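PDB 3WV4: Non-ribosomal peptide synthetase, which belongs to the AMP-binding enzyme family of the ANL clan and forms an N-terminal part of a non-ribosomal peptide synthetase. Local coordinates for residues N78-F83 with T108-Y113; S84-G89 with A173-L178; Y340-C345 with L423-Y428; I372-E377 with G388-T393. One frame throughout, in Å; residues are numbered along the deposited sequence.

Contact 1: N78-F83 with T108-Y113; sequences NHSQAF and TVAVFY
The segments 78-83 and 108-113 of helices 73-89 and 106-116 cross at -58°, their axes 7.8 Å apart. The small residues S80 and A110 sit at the crossing, where their CA atoms come within 4.4 Å. F83 makes the largest single contribution, closely followed by A110 and S80. Its CG stands anti to the backbone N (chi1 -176°), which swings the ring out along V111. The CA of V111 lies over one ring face, 4.0 Å from the F83 centroid and offset toward the rim, in a CH-pi contact. V111 has CG1 anti to its own N, so both methyls reach the far end of the ring. V111 CG1 lies 3.7 Å from F83 CE2, and CG2 meets CE1 and CZ. S80 holds OG beside its backbone N (chi1 -69°). From there S80 OG comes within 3.3 Å of Y113 CB, yet its hydrogen bond goes back to L76 O. Y113 OH bonds T256 OG1. H79 adds its CB, which meets A110 CB, while its ring stacks on W71. The contact is therefore buried and apolar: the polar ends find partners elsewhere, the small S80 and A110 let the helices come close, and the F83 ring packs on V111.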
loop_
_atom_site.group_PDB
_atom_site.type_symbol
_atom_site.label_atom_id
_atom_site.label_comp_id
_atom_site.label_asym_id
_atom_site.label_seq_id
_atom_site.Cartn_x
_atom_site.Cartn_y
_atom_site.Cartn_z
ATOM N N ASN A 78 14.075 -3.622 -15.120
ATOM C CA ASN A 78 14.001 -4.010 -16.524
ATOM C C ASN A 78 12.551 -4.239 -16.971
ATOM O O ASN A 78 12.093 -3.637 -17.937
ATOM C CB ASN A 78 14.819 -5.290 -16.783
ATOM C CG ASN A 78 16.326 -5.058 -16.706
ATOM O OD1 ASN A 78 16.787 -3.933 -16.751
ATOM N ND2 ASN A 78 17.093 -6.150 -16.538
ATOM N N HIS A 79 11.839 -5.089 -16.229
ATOM C CA HIS A 79 10.460 -5.420 -16.549
ATOM C C HIS A 79 9.550 -4.219 -16.417
ATOM O O HIS A 79 8.645 -4.044 -17.252
ATOM C CB HIS A 79 9.980 -6.537 -15.669
ATOM C CG HIS A 79 10.602 -7.857 -15.979
ATOM N ND1 HIS A 79 10.024 -8.749 -16.859
ATOM C CD2 HIS A 79 11.744 -8.449 -15.547
ATOM C CE1 HIS A 79 10.771 -9.842 -16.939
ATOM N NE2 HIS A 79 11.829 -9.678 -16.173
ATOM N N SER A 80 9.816 -3.338 -15.459
ATOM C CA SER A 80 9.036 -2.102 -15.305
ATOM C C SER A 80 9.201 -1.190 -16.525
ATOM O O SER A 80 8.234 -0.729 -17.126
ATOM C CB SER A 80 9.423 -1.384 -13.994
ATOM O OG SER A 80 9.005 -2.108 -12.846
ATOM N N GLN A 81 10.440 -0.985 -16.945
ATOM C CA GLN A 81 10.723 -0.250 -18.208
ATOM C C GLN A 81 10.026 -0.876 -19.405
ATOM O O GLN A 81 9.395 -0.179 -20.222
ATOM C CB GLN A 81 12.236 -0.237 -18.452
ATOM C CG GLN A 81 12.932 0.588 -17.392
ATOM C CD GLN A 81 14.449 0.567 -17.519
ATOM O OE1 GLN A 81 15.013 -0.260 -18.215
ATOM N NE2 GLN A 81 15.098 1.491 -16.856
ATOM N N ALA A 82 10.127 -2.206 -19.517
ATOM C CA ALA A 82 9.482 -2.904 -20.625
ATOM C C ALA A 82 7.986 -2.669 -20.598
ATOM O O ALA A 82 7.335 -2.410 -21.632
ATOM C CB ALA A 82 9.816 -4.388 -20.572
ATOM N N PHE A 83 7.409 -2.715 -19.402
ATOM C CA PHE A 83 5.976 -2.473 -19.305
ATOM C C PHE A 83 5.635 -1.027 -19.682
ATOM O O PHE A 83 4.617 -0.781 -20.332
ATOM C CB PHE A 83 5.394 -2.861 -17.938
ATOM C CG PHE A 83 3.919 -2.696 -17.896
ATOM C CD1 PHE A 83 3.105 -3.590 -18.591
ATOM C CD2 PHE A 83 3.372 -1.565 -17.361
ATOM C CE1 PHE A 83 1.739 -3.396 -18.641
ATOM C CE2 PHE A 83 2.009 -1.377 -17.377
ATOM C CZ PHE A 83 1.173 -2.298 -18.017
ATOM N N THR A 108 2.542 -7.759 -11.383
ATOM C CA THR A 108 1.722 -6.638 -10.918
ATOM C C THR A 108 2.569 -5.445 -10.410
ATOM O O THR A 108 2.176 -4.297 -10.532
ATOM C CB THR A 108 0.823 -7.100 -9.750
ATOM O OG1 THR A 108 0.240 -8.366 -10.063
ATOM C CG2 THR A 108 -0.283 -6.117 -9.500
ATOM N N VAL A 109 3.721 -5.734 -9.825
ATOM C CA VAL A 109 4.593 -4.685 -9.290
ATOM C C VAL A 109 5.280 -3.943 -10.459
ATOM O O VAL A 109 5.512 -2.712 -10.401
ATOM C CB VAL A 109 5.632 -5.302 -8.345
ATOM C CG1 VAL A 109 6.542 -4.231 -7.743
ATOM C CG2 VAL A 109 4.932 -6.042 -7.213
ATOM N N ALA A 110 5.561 -4.707 -11.520
ATOM C CA ALA A 110 6.088 -4.165 -12.760
ATOM C C ALA A 110 5.063 -3.312 -13.480
ATOM O O ALA A 110 5.419 -2.245 -14.031
ATOM C CB ALA A 110 6.593 -5.294 -13.671
ATOM N N VAL A 111 3.790 -3.731 -13.438
ATOM C CA VAL A 111 2.702 -2.928 -13.993
ATOM C C VAL A 111 2.601 -1.604 -13.230
ATOM O O VAL A 111 2.562 -0.524 -13.806
ATOM C CB VAL A 111 1.378 -3.677 -13.971
ATOM C CG1 VAL A 111 0.252 -2.766 -14.390
ATOM C CG2 VAL A 111 1.434 -4.873 -14.907
ATOM N N PHE A 112 2.629 -1.692 -11.924
ATOM C CA PHE A 112 2.580 -0.516 -11.073
ATOM C C PHE A 112 3.716 0.458 -11.402
ATOM O O PHE A 112 3.510 1.624 -11.744
ATOM C CB PHE A 112 2.618 -0.985 -9.617
ATOM C CG PHE A 112 2.736 0.112 -8.646
ATOM C CD1 PHE A 112 1.902 1.181 -8.716
ATOM C CD2 PHE A 112 3.747 0.120 -7.704
ATOM C CE1 PHE A 112 2.010 2.227 -7.806
ATOM C CE2 PHE A 112 3.898 1.177 -6.827
ATOM C CZ PHE A 112 3.021 2.217 -6.863
ATOM N N TYR A 113 4.934 -0.019 -11.334
ATOM C CA TYR A 113 6.066 0.888 -11.549
ATOM C C TYR A 113 6.170 1.398 -12.974
ATOM O O TYR A 113 6.486 2.600 -13.192
ATOM C CB TYR A 113 7.361 0.237 -11.122
ATOM C CG TYR A 113 7.614 0.283 -9.607
ATOM C CD1 TYR A 113 7.578 1.497 -8.897
ATOM C CD2 TYR A 113 7.879 -0.869 -8.902
ATOM C CE1 TYR A 113 7.773 1.540 -7.519
ATOM C CE2 TYR A 113 8.063 -0.826 -7.528
ATOM C CZ TYR A 113 8.017 0.394 -6.857
ATOM O OH TYR A 113 8.267 0.442 -5.525
#

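Contact 2: S84-G89 with A173-L178; sequences SAWLDG and ADVERL
Apolar contacts join the last turn of helix 73-89 to helix 168-180. L178 is the main contributor from the second helix. Its CG stands anti to the carbonyl carbon (chi1 -74°) and the chain extends beyond it, so CD1 reaches the backbone of W86. L178 CD1 lies 3.8 Å from W86 N and 4.0 Å from W86 CB. The other methyl, L178 CD2, meets A85 CB at 4.2 Å. V175 brings CG2 to 4.3 Å from W86 CB.

The aromatic contacts belong to W86. Its CG is anti to the backbone N (chi1 -172°), which sends the indole out past the second helix. L178 CD1 and D174 CB both lie at the indole edge, near its plane, with D174 CB 4.1 Å from W86 CD1. The carboxylate of D174 is nearly coplanar with the ring. Beyond the two segments the indole meets F83 and packs edge-to-face with Y166.

In the fold, the segments 84-89 and 173-178 cross at 111° with their axes 9.6 Å apart. Helix 168-180 directly follows strand 165-167, an outermost strand of the four-stranded parallel sheet that also holds strands 121-124, 97-101 and 145-148.

The charged interaction stays within helix 168-180. R177 NH2 forms a salt bridge to D174 OD1 at 3.2 Å, and R177 NE adds a weak hydrogen bond to the same oxygen. OD1 lies in the guanidinium plane, but the arginine approaches from above the carboxylate plane.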
loop_
_atom_site.group_PDB
_atom_site.type_symbol
_atom_site.label_atom_id
_atom_site.label_comp_id
_atom_site.label_asym_id
_atom_site.label_seq_id
_atom_site.Cartn_x
_atom_site.Cartn_y
_atom_site.Cartn_z
ATOM N N SER A 84 6.504 -0.063 -19.323
ATOM C CA SER A 84 6.309 1.300 -19.776
ATOM C C SER A 84 6.284 1.372 -21.349
ATOM O O SER A 84 5.457 2.076 -21.933
ATOM C CB SER A 84 7.383 2.225 -19.215
ATOM O OG SER A 84 7.330 2.309 -17.795
ATOM N N ALA A 85 7.175 0.640 -22.029
ATOM C CA ALA A 85 7.204 0.674 -23.495
ATOM C C ALA A 85 5.937 0.094 -24.056
ATOM O O ALA A 85 5.439 0.551 -25.055
ATOM C CB ALA A 85 8.381 -0.097 -24.029
ATOM N N TRP A 86 5.376 -0.891 -23.372
ATOM C CA TRP A 86 4.106 -1.410 -23.769
ATOM C C TRP A 86 3.025 -0.362 -23.654
ATOM O O TRP A 86 2.160 -0.277 -24.513
ATOM C CB TRP A 86 3.761 -2.604 -22.880
ATOM C CG TRP A 86 2.588 -3.347 -23.275
ATOM C CD1 TRP A 86 2.544 -4.395 -24.134
ATOM C CD2 TRP A 86 1.270 -3.190 -22.748
ATOM N NE1 TRP A 86 1.248 -4.881 -24.225
ATOM C CE2 TRP A 86 0.438 -4.159 -23.396
ATOM C CE3 TRP A 86 0.683 -2.286 -21.845
ATOM C CZ2 TRP A 86 -0.918 -4.279 -23.127
ATOM C CZ3 TRP A 86 -0.677 -2.415 -21.564
ATOM C CH2 TRP A 86 -1.472 -3.381 -22.226
ATOM N N LEU A 87 3.002 0.389 -22.549
ATOM C CA LEU A 87 2.046 1.470 -22.450
ATOM C C LEU A 87 2.235 2.432 -23.613
ATOM O O LEU A 87 1.280 2.805 -24.271
ATOM C CB LEU A 87 2.199 2.225 -21.124
ATOM C CG LEU A 87 1.771 1.425 -19.887
ATOM C CD1 LEU A 87 2.047 2.204 -18.617
ATOM C CD2 LEU A 87 0.303 1.056 -19.969
ATOM N N ASP A 88 3.469 2.832 -23.864
ATOM C CA ASP A 88 3.770 3.745 -24.952
ATOM C C ASP A 88 3.233 3.172 -26.275
ATOM O O ASP A 88 2.634 3.884 -27.074
ATOM C CB ASP A 88 5.281 3.970 -25.047
ATOM C CG ASP A 88 5.850 4.766 -23.868
ATOM O OD1 ASP A 88 5.083 5.562 -23.292
ATOM O OD2 ASP A 88 7.070 4.586 -23.552
ATOM N N GLY A 89 3.442 1.879 -26.476
ATOM C CA GLY A 89 3.006 1.175 -27.699
ATOM C C GLY A 89 1.515 1.217 -27.868
ATOM O O GLY A 89 1.018 1.295 -28.973
ATOM N N ALA A 173 4.064 -11.744 -23.010
ATOM C CA ALA A 173 4.948 -12.154 -24.112
ATOM C C ALA A 173 5.602 -10.943 -24.755
ATOM O O ALA A 173 6.812 -10.932 -25.011
ATOM C CB ALA A 173 4.168 -12.959 -25.171
ATOM N N ASP A 174 4.793 -9.931 -25.034
ATOM C CA ASP A 174 5.293 -8.684 -25.604
ATOM C C ASP A 174 6.235 -7.971 -24.683
ATOM O O ASP A 174 7.229 -7.432 -25.139
ATOM C CB ASP A 174 4.119 -7.745 -25.945
ATOM C CG ASP A 174 3.233 -8.322 -27.039
ATOM O OD1 ASP A 174 3.769 -9.115 -27.878
ATOM O OD2 ASP A 174 2.017 -8.000 -27.037
ATOM N N VAL A 175 5.911 -7.926 -23.392
ATOM C CA VAL A 175 6.765 -7.215 -22.439
ATOM C C VAL A 175 8.133 -7.866 -22.428
ATOM O O VAL A 175 9.152 -7.193 -22.290
ATOM C CB VAL A 175 6.175 -7.176 -21.011
ATOM C CG1 VAL A 175 7.214 -6.740 -19.982
ATOM C CG2 VAL A 175 5.010 -6.219 -20.945
ATOM N N GLU A 176 8.169 -9.183 -22.524
ATOM C CA GLU A 176 9.469 -9.874 -22.564
ATOM C C GLU A 176 10.276 -9.533 -23.832
ATOM O O GLU A 176 11.497 -9.288 -23.756
ATOM C CB GLU A 176 9.260 -11.382 -22.415
ATOM C CG GLU A 176 8.857 -11.717 -20.994
ATOM C CD GLU A 176 8.607 -13.183 -20.745
ATOM O OE1 GLU A 176 8.018 -13.866 -21.625
ATOM O OE2 GLU A 176 8.944 -13.629 -19.625
ATOM N N ARG A 177 9.605 -9.482 -24.972
ATOM C CA ARG A 177 10.282 -9.091 -26.199
ATOM C C ARG A 177 10.831 -7.701 -26.029
ATOM O O ARG A 177 11.956 -7.413 -26.376
ATOM C CB ARG A 177 9.328 -9.071 -27.364
ATOM C CG ARG A 177 8.882 -10.419 -27.897
ATOM C CD ARG A 177 8.071 -10.225 -29.212
ATOM N NE ARG A 177 6.939 -9.248 -29.065
ATOM C CZ ARG A 177 7.015 -7.922 -29.327
ATOM N NH1 ARG A 177 8.144 -7.362 -29.778
ATOM N NH2 ARG A 177 5.971 -7.133 -29.121
ATOM N N LEU A 178 10.005 -6.831 -25.454
ATOM C CA LEU A 178 10.391 -5.456 -25.244
ATOM C C LEU A 178 11.530 -5.383 -24.284
ATOM O O LEU A 178 12.418 -4.554 -24.429
ATOM C CB LEU A 178 9.232 -4.664 -24.703
ATOM C CG LEU A 178 8.168 -4.367 -25.768
ATOM C CD1 LEU A 178 6.838 -3.930 -25.148
ATOM C CD2 LEU A 178 8.694 -3.332 -26.755
#

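Contact 3: Y340-C345 with L423-Y428; sequences YGQTEC and LHTGDY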
loop_
_atom_site.group_PDB
_atom_site.type_symbol
_atom_site.label_atom_id
_atom_site.label_comp_id
_atom_site.label_asym_id
_atom_site.label_seq_id
_atom_site.Cartn_x
_atom_site.Cartn_y
_atom_site.Cartn_z
ATOM N N TYR A 340 -2.761 3.262 13.191
ATOM C CA TYR A 340 -4.113 3.667 12.824
ATOM C C TYR A 340 -4.010 4.546 11.624
ATOM O O TYR A 340 -3.053 5.335 11.481
ATOM C CB TYR A 340 -4.783 4.390 14.000
ATOM C CG TYR A 340 -5.853 5.344 13.602
ATOM C CD1 TYR A 340 -7.105 4.864 13.082
ATOM C CD2 TYR A 340 -5.699 6.719 13.778
ATOM C CE1 TYR A 340 -8.111 5.759 12.749
ATOM C CE2 TYR A 340 -6.698 7.614 13.414
ATOM C CZ TYR A 340 -7.917 7.126 12.924
ATOM O OH TYR A 340 -8.906 8.029 12.539
ATOM N N GLY A 341 -4.944 4.393 10.717
ATOM C CA GLY A 341 -4.973 5.217 9.542
ATOM C C GLY A 341 -6.260 5.113 8.767
ATOM O O GLY A 341 -7.120 4.312 9.107
ATOM N N GLN A 342 -6.360 5.905 7.700
ATOM C CA GLN A 342 -7.435 5.824 6.706
ATOM C C GLN A 342 -6.764 5.930 5.377
ATOM O O GLN A 342 -5.733 6.591 5.272
ATOM C CB GLN A 342 -8.385 7.049 6.781
ATOM C CG GLN A 342 -9.388 7.027 7.922
ATOM C CD GLN A 342 -10.340 8.230 7.913
ATOM O OE1 GLN A 342 -10.160 9.221 7.197
ATOM N NE2 GLN A 342 -11.383 8.112 8.664
ATOM N N THR A 343 -7.447 5.444 4.347
ATOM C CA THR A 343 -6.997 5.577 2.981
ATOM C C THR A 343 -6.795 7.017 2.515
ATOM O O THR A 343 -5.803 7.327 1.821
ATOM C CB THR A 343 -7.982 4.852 2.054
ATOM O OG1 THR A 343 -8.102 3.492 2.462
ATOM C CG2 THR A 343 -7.445 4.864 0.665
ATOM N N GLU A 344 -7.614 7.927 3.052
ATOM C CA GLU A 344 -7.571 9.345 2.709
ATOM C C GLU A 344 -6.234 10.037 2.977
ATOM O O GLU A 344 -5.899 11.082 2.340
ATOM C CB GLU A 344 -8.715 10.075 3.451
ATOM C CG GLU A 344 -10.111 9.871 2.875
ATOM C CD GLU A 344 -10.790 8.540 3.248
ATOM O OE1 GLU A 344 -10.175 7.586 3.787
ATOM O OE2 GLU A 344 -11.979 8.421 2.922
ATOM N N CYS A 345 -5.409 9.447 3.835
ATOM C CA CYS A 345 -4.022 9.942 4.002
ATOM C C CYS A 345 -2.973 8.834 4.244
ATOM O O CYS A 345 -1.919 9.053 4.821
ATOM C CB CYS A 345 -4.023 10.921 5.165
ATOM S SG CYS A 345 -4.349 10.215 6.755
ATOM N N LEU A 423 -7.718 17.065 6.755
ATOM C CA LEU A 423 -8.583 15.896 6.617
ATOM C C LEU A 423 -9.376 15.711 7.873
ATOM O O LEU A 423 -8.812 15.608 8.956
ATOM C CB LEU A 423 -7.771 14.617 6.371
ATOM C CG LEU A 423 -8.550 13.320 6.429
ATOM C CD1 LEU A 423 -9.477 13.234 5.227
ATOM C CD2 LEU A 423 -7.603 12.116 6.547
ATOM N N HIS A 424 -10.689 15.626 7.719
ATOM C CA HIS A 424 -11.601 15.333 8.824
ATOM C C HIS A 424 -11.992 13.886 8.713
ATOM O O HIS A 424 -12.654 13.489 7.750
ATOM C CB HIS A 424 -12.848 16.242 8.720
ATOM C CG HIS A 424 -12.562 17.683 8.989
ATOM N ND1 HIS A 424 -12.963 18.323 10.145
ATOM C CD2 HIS A 424 -11.905 18.608 8.255
ATOM C CE1 HIS A 424 -12.556 19.578 10.111
ATOM N NE2 HIS A 424 -11.911 19.775 8.976
ATOM N N THR A 425 -11.604 13.084 9.698
ATOM C CA THR A 425 -11.694 11.640 9.558
ATOM C C THR A 425 -13.063 11.041 9.866
ATOM O O THR A 425 -13.332 9.887 9.517
ATOM C CB THR A 425 -10.737 10.957 10.546
ATOM O OG1 THR A 425 -11.199 11.198 11.881
ATOM C CG2 THR A 425 -9.275 11.466 10.361
ATOM N N GLY A 426 -13.885 11.765 10.625
ATOM C CA GLY A 426 -15.131 11.214 11.112
ATOM C C GLY A 426 -14.893 10.251 12.247
ATOM O O GLY A 426 -15.804 9.596 12.702
ATOM N N ASP A 427 -13.666 10.143 12.728
ATOM C CA ASP A 427 -13.430 9.355 13.925
ATOM C C ASP A 427 -13.307 10.336 15.087
ATOM O O ASP A 427 -12.917 11.491 14.903
ATOM C CB ASP A 427 -12.194 8.482 13.775
ATOM C CG ASP A 427 -12.396 7.311 12.793
ATOM O OD1 ASP A 427 -13.531 6.815 12.650
ATOM O OD2 ASP A 427 -11.388 6.895 12.174
ATOM N N TYR A 428 -13.605 9.867 16.289
ATOM C CA TYR A 428 -13.504 10.719 17.459
ATOM C C TYR A 428 -12.487 10.156 18.442
ATOM O O TYR A 428 -12.381 8.961 18.634
ATOM C CB TYR A 428 -14.892 10.874 18.129
ATOM C CG TYR A 428 -15.750 11.727 17.331
ATOM C CD1 TYR A 428 -15.974 13.052 17.686
ATOM C CD2 TYR A 428 -16.372 11.227 16.198
ATOM C CE1 TYR A 428 -16.786 13.844 16.907
ATOM C CE2 TYR A 428 -17.175 12.018 15.428
ATOM C CZ TYR A 428 -17.377 13.314 15.791
ATOM O OH TYR A 428 -18.202 14.080 15.009
#
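Two side-chain hydrogen bonds, from the end of strand 335-340 and the loop after it, meet a strand just where it turns a corner. The corner lies at G426, between strands 422-425 and 427-431 of a mixed sheet, and it contains an ST turn: T425 OG1 accepts from D427 N at 2.8 Å. T425 OG1 sits between its backbone N and carbonyl carbon (chi1 67°), and it also bonds I390 O. The loop joins strands 335-340 and 349-350 of the same mixed sheet in this enzyme of the AMP-binding family.

Q342 stretches out to the corner, extended beyond CG. Q342 NE2 gives a hydrogen bond of 2.8 Å to T425 O, arriving in the carbonyl plane on a lone pair. The acceptor lies close to the plane of the Q342 amide, so this bond fixes how the amide is turned. The same amide also lies against T425 CB.

L423 supplies the apolar part. L423 CD1 touches E344 CB at 3.7 Å, and L423 CD2 lies 3.8 Å from C345 SG. The E344 chain bends at chi2 (79°), and its carboxylate turns away to bond Y401 OH.

Y340 has CG anti to the backbone N (chi1 154°), which carries its hydroxyl to D427. The ring also packs edge-to-face with F439. Y340 OH donates to D427 OD2 at 2.8 Å, on the anti lone pair of that oxygen, which lies at the edge of the tyrosine ring and close to its plane.

Contact 4: I372-E377 with G388-T393; sequences IEILDE and GEITVT
E373 O is gripped by two donors from T391. The backbone N of T391 reaches E373 O at 2.8 Å in the carbonyl plane. T391 OG1 adds a second bond to E373 O, also 2.8 Å, from above that plane. The hydroxyl is placed there because OG1 sits between the backbone N and the carbonyl carbon (chi1 78°). E373 N returns a bond to T391 O. L375 and E389 form the next hydrogen-bonded pair of this antiparallel ladder, with L375 N to E389 O at 3.1 Å and E389 N to L375 O at 3.0 Å. Strands 371-375 and 388-393 are neighbours in the mixed sheet; 388-393 also pairs with 422-425 and 427-431.

Outward from the backbone, E373, L375, E389 and T391 share one face. L375 CG lies 3.8 Å from T391 CG2, the two side chains crossing at about a right angle. The carboxylate of E373 makes a salt bridge with R422, and that of E389 bonds H424 ND1 and G426 N. I372, I374, I390 and V392 line the opposite face. I372 CD1 meets V392 CG2 at 3.7 Å, and I374 CD1 lies alongside I390 CG1. I374 CG2 is tight against G388 CA at 3.4 Å.

The chemistry implies a two-sided ladder: one face is aliphatic, while the other carries carboxylates tied to strand 422-425 and its corner.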
loop_
_atom_site.group_PDB
_atom_site.type_symbol
_atom_site.label_atom_id
_atom_site.label_comp_id
_atom_site.label_asym_id
_atom_site.label_seq_id
_atom_site.Cartn_x
_atom_site.Cartn_y
_atom_site.Cartn_z
ATOM N N ILE A 372 -1.749 15.870 14.031
ATOM C CA ILE A 372 -3.067 15.450 14.384
ATOM C C ILE A 372 -3.671 16.549 15.286
ATOM O O ILE A 372 -3.069 16.897 16.305
ATOM C CB ILE A 372 -3.051 14.153 15.242
ATOM C CG1 ILE A 372 -2.482 12.922 14.534
ATOM C CG2 ILE A 372 -4.430 13.860 15.771
ATOM C CD1 ILE A 372 -2.733 13.014 13.075
ATOM N N GLU A 373 -4.843 17.074 14.952
ATOM C CA GLU A 373 -5.546 17.964 15.904
ATOM C C GLU A 373 -6.934 17.466 16.155
ATOM O O GLU A 373 -7.618 16.966 15.235
ATOM C CB GLU A 373 -5.652 19.380 15.376
ATOM C CG GLU A 373 -4.343 20.106 15.203
ATOM C CD GLU A 373 -4.427 21.085 14.065
ATOM O OE1 GLU A 373 -4.817 20.658 12.938
ATOM O OE2 GLU A 373 -4.151 22.272 14.290
ATOM N N ILE A 374 -7.364 17.647 17.397
ATOM C CA ILE A 374 -8.697 17.260 17.811
ATOM C C ILE A 374 -9.583 18.531 17.786
ATOM O O ILE A 374 -9.283 19.482 18.488
ATOM C CB ILE A 374 -8.645 16.691 19.221
ATOM C CG1 ILE A 374 -7.642 15.538 19.352
ATOM C CG2 ILE A 374 -10.004 16.179 19.654
ATOM C CD1 ILE A 374 -7.893 14.371 18.430
ATOM N N LEU A 375 -10.636 18.553 16.964
ATOM C CA LEU A 375 -11.516 19.738 16.828
ATOM C C LEU A 375 -12.895 19.583 17.493
ATOM O O LEU A 375 -13.422 18.466 17.527
ATOM C CB LEU A 375 -11.723 20.023 15.351
ATOM C CG LEU A 375 -10.436 20.366 14.585
ATOM C CD1 LEU A 375 -10.737 20.963 13.214
ATOM C CD2 LEU A 375 -9.538 21.303 15.391
ATOM N N ASP A 376 -13.454 20.681 18.049
ATOM C CA ASP A 376 -14.839 20.683 18.601
ATOM C C ASP A 376 -15.849 20.763 17.478
ATOM O O ASP A 376 -15.479 20.804 16.300
ATOM C CB ASP A 376 -15.099 21.817 19.659
ATOM C CG ASP A 376 -14.994 23.265 19.083
ATOM O OD1 ASP A 376 -15.540 23.548 18.003
ATOM O OD2 ASP A 376 -14.373 24.140 19.737
ATOM N N GLU A 377 -17.125 20.809 17.849
ATOM C CA GLU A 377 -18.221 20.941 16.888
ATOM C C GLU A 377 -18.047 22.128 15.928
ATOM O O GLU A 377 -18.427 22.068 14.766
ATOM C CB GLU A 377 -19.531 21.098 17.658
ATOM C CG GLU A 377 -20.807 20.926 16.826
ATOM C CD GLU A 377 -22.007 21.648 17.433
ATOM O OE1 GLU A 377 -23.136 21.110 17.372
ATOM O OE2 GLU A 377 -21.815 22.762 17.977
ATOM N N GLY A 388 -12.983 14.820 20.617
ATOM C CA GLY A 388 -13.388 15.588 19.430
ATOM C C GLY A 388 -13.097 14.832 18.164
ATOM O O GLY A 388 -12.678 13.683 18.197
ATOM N N GLU A 389 -13.329 15.480 17.036
ATOM C CA GLU A 389 -13.041 14.869 15.774
ATOM C C GLU A 389 -11.534 14.832 15.502
ATOM O O GLU A 389 -10.842 15.857 15.484
ATOM C CB GLU A 389 -13.722 15.565 14.623
ATOM C CG GLU A 389 -13.590 14.718 13.400
ATOM C CD GLU A 389 -14.250 15.318 12.187
ATOM O OE1 GLU A 389 -14.595 16.534 12.267
ATOM O OE2 GLU A 389 -14.345 14.576 11.158
ATOM N N ILE A 390 -11.056 13.630 15.235
ATOM C CA ILE A 390 -9.650 13.450 14.832
ATOM C C ILE A 390 -9.477 14.076 13.466
ATOM O O ILE A 390 -10.141 13.675 12.495
ATOM C CB ILE A 390 -9.267 11.960 14.824
ATOM C CG1 ILE A 390 -9.280 11.433 16.267
ATOM C CG2 ILE A 390 -7.889 11.739 14.209
ATOM C CD1 ILE A 390 -9.458 9.940 16.308
ATOM N N THR A 391 -8.583 15.050 13.394
ATOM C CA THR A 391 -8.310 15.675 12.106
ATOM C C THR A 391 -6.810 15.597 11.892
ATOM O O THR A 391 -6.069 15.428 12.849
ATOM C CB THR A 391 -8.820 17.120 11.940
ATOM O OG1 THR A 391 -7.949 18.043 12.620
ATOM C CG2 THR A 391 -10.242 17.241 12.453
ATOM N N VAL A 392 -6.403 15.731 10.627
ATOM C CA VAL A 392 -5.050 15.484 10.190
ATOM C C VAL A 392 -4.604 16.494 9.148
ATOM O O VAL A 392 -5.342 16.815 8.210
ATOM C CB VAL A 392 -4.989 14.110 9.535
ATOM C CG1 VAL A 392 -3.624 13.847 8.948
ATOM C CG2 VAL A 392 -5.373 13.042 10.552
ATOM N N THR A 393 -3.375 16.925 9.266
ATOM C CA THR A 393 -2.785 17.826 8.304
ATOM C C THR A 393 -1.369 17.354 7.915
ATOM O O THR A 393 -0.622 16.899 8.747
ATOM C CB THR A 393 -2.781 19.227 8.960
ATOM O OG1 THR A 393 -4.139 19.677 9.046
ATOM C CG2 THR A 393 -1.996 20.190 8.154
#

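The contacts form two groups on opposite sides of the chain's centre. Contacts 1 and 2 have centres 9 Å apart, share helix 73-89, and alternate along the chain. They touch where A82 CB meets V175 O, 3.4 Å away. Contacts 3 and 4 have centres 10 Å apart and reach the same mixed sheet, where strand 388-393 neighbours both 422-425 and 427-431. Contact 4 is nested inside the loop closed by contact 3. Backbone atoms L423 N and V392 O probably bond at 2.8 Å. Contacts 1 and 4 lie 39 Å apart between centres. Contacts 1 and 2 thus come earlier in the chain and join helices, and contacts 3 and 4 come later, at strands of the mixed sheet.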